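Local coordinates for cadherin-23 (PDB 5UZ8), which probably serves as a calcium-dependent adhesion protein of inner-ear mechanotransduction, built from a string of extracellular cadherin repeats, at residues Asp128-Val131 with Gly132-Ile135. Residues are numbered along the deposited sequence; the frame is centred on the assembly and turned at random.
Sequences DIAV and GTVI
Thr133 turns OG1 beside its own backbone N (chi1 -56°), and Ile129 sets CG1 trans to its N (chi1 -175°), which brings the two side chains against each other at a type II beta turn. The turn runs from Ala130 to Thr133 and joins strands 121-126 and 134-141 of a cadherin repeat. Ala130 O is gripped twice by Thr133. Thr133 N donates to Ala130 O at 3.1 Å and closes the turn. Thr133 OG1 donates to Ala130 O at 2.6 Å. Both donors approach from one face of the carbonyl plane. Gly132 has phi 93°, where a CB would collide with Val131 O; this calls for glycine at the third position, as is usual in type II turns. The Ile129 side chain runs aslant to that of Thr133, with Ile129 CG1 3.7 Å from Thr133 CB. A valine in place of Thr133 would lack the hydroxyl and would probably leave Ala130 O with the backbone N as its one remaining donor within the turn. Backbone bonds from Gly132 and Thr133 to Val173 tie the turn to strand 170-173. Ile129 and Ile135 also both pack on Val173. Between these two isoleucines the touch is looser, with Ile129 CD1 4.1 Å from Ile135 CG1.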
ATOM      1  N   ASP A 128      -7.700 -20.050   5.254  1.00 16.10           N
ATOM      2  CA  ASP A 128      -8.644 -20.112   6.375  1.00 18.00           C
ATOM      3  C   ASP A 128      -8.455 -18.986   7.409  1.00 17.84           C
ATOM      4  O   ASP A 128      -9.003 -19.042   8.513  1.00 18.70           O
ATOM      5  CB  ASP A 128      -8.633 -21.501   7.032  1.00 19.33           C
ATOM      6  CG  ASP A 128      -7.310 -21.850   7.661  1.00 20.93           C
ATOM      7  OD1 ASP A 128      -6.336 -21.085   7.490  1.00 21.01           O
ATOM      8  OD2 ASP A 128      -7.236 -22.912   8.337  1.00 23.05           O
ATOM      9  N   ILE A 129      -7.646 -17.987   7.075  1.00 17.06           N
ATOM     10  CA  ILE A 129      -7.442 -16.825   7.947  1.00 17.25           C
ATOM     11  C   ILE A 129      -8.784 -16.209   8.372  1.00 18.06           C
ATOM     12  O   ILE A 129      -9.688 -16.057   7.545  1.00 17.78           O
ATOM     13  CB  ILE A 129      -6.581 -15.764   7.250  1.00 16.24           C
ATOM     14  CG1 ILE A 129      -6.253 -14.615   8.190  1.00 16.52           C
ATOM     15  CG2 ILE A 129      -7.249 -15.256   5.967  1.00 15.76           C
ATOM     16  CD1 ILE A 129      -5.143 -13.738   7.643  1.00 16.15           C
ATOM     17  N   ALA A 130      -8.901 -15.860   9.645  1.00 18.98           N
ATOM     18  CA  ALA A 130     -10.166 -15.367  10.192  1.00 20.44           C
ATOM     19  C   ALA A 130     -10.524 -13.982   9.652  1.00 20.04           C
ATOM     20  O   ALA A 130      -9.657 -13.114   9.552  1.00 19.03           O
ATOM     21  CB  ALA A 130     -10.122 -15.343  11.712  1.00 21.98           C
ATOM     22  N   VAL A 131     -11.810 -13.774   9.353  1.00 21.24           N
ATOM     23  CA  VAL A 131     -12.313 -12.436   8.995  1.00 21.76           C
ATOM     24  C   VAL A 131     -11.954 -11.475  10.118  1.00 22.39           C
ATOM     25  O   VAL A 131     -12.024 -11.827  11.306  1.00 23.28           O
ATOM     26  CB  VAL A 131     -13.814 -12.431   8.719  1.00 23.75           C
ATOM     27  CG1 VAL A 131     -14.376 -11.023   8.577  1.00 24.65           C
ATOM     28  CG2 VAL A 131     -14.114 -13.274   7.485  1.00 23.86           C
ATOM     29  N   GLY A 132     -11.513 -10.282   9.735  1.00 21.71           N
ATOM     30  CA  GLY A 132     -11.055  -9.286  10.703  1.00 22.21           C
ATOM     31  C   GLY A 132      -9.557  -9.262  11.021  1.00 21.28           C
ATOM     32  O   GLY A 132      -9.092  -8.318  11.671  1.00 21.57           O
ATOM     33  N   THR A 133      -8.814 -10.293  10.598  1.00 19.95           N
ATOM     34  CA  THR A 133      -7.428 -10.402  10.935  1.00 19.46           C
ATOM     35  C   THR A 133      -6.649  -9.337  10.169  1.00 18.11           C
ATOM     36  O   THR A 133      -6.865  -9.143   8.978  1.00 16.40           O
ATOM     37  CB  THR A 133      -6.878 -11.794  10.576  1.00 19.77           C
ATOM     38  OG1 THR A 133      -7.664 -12.801  11.229  1.00 20.17           O
ATOM     39  CG2 THR A 133      -5.411 -11.926  10.994  1.00 20.19           C
ATOM     40  N   VAL A 134      -5.772  -8.619  10.869  1.00 18.02           N
ATOM     41  CA  VAL A 134      -4.894  -7.683  10.204  1.00 17.61           C
ATOM     42  C   VAL A 134      -3.762  -8.470   9.561  1.00 17.68           C
ATOM     43  O   VAL A 134      -3.106  -9.291  10.217  1.00 18.67           O
ATOM     44  CB  VAL A 134      -4.284  -6.664  11.194  1.00 18.05           C
ATOM     45  CG1 VAL A 134      -3.250  -5.794  10.496  1.00 17.12           C
ATOM     46  CG2 VAL A 134      -5.392  -5.811  11.794  1.00 18.99           C
ATOM     47  N   ILE A 135      -3.520  -8.193   8.305  1.00 17.15           N
ATOM     48  CA  ILE A 135      -2.499  -8.902   7.526  1.00 18.19           C
ATOM     49  C   ILE A 135      -1.169  -8.153   7.514  1.00 18.19           C
ATOM     50  O   ILE A 135      -0.115  -8.762   7.673  1.00 17.94           O
ATOM     51  CB  ILE A 135      -2.976  -9.134   6.103  1.00 18.00           C
ATOM     52  CG1 ILE A 135      -4.143 -10.114   6.131  1.00 18.88           C
ATOM     53  CG2 ILE A 135      -1.866  -9.734   5.259  1.00 18.55           C
ATOM     54  CD1 ILE A 135      -4.821 -10.243   4.803  1.00 19.25           C
TER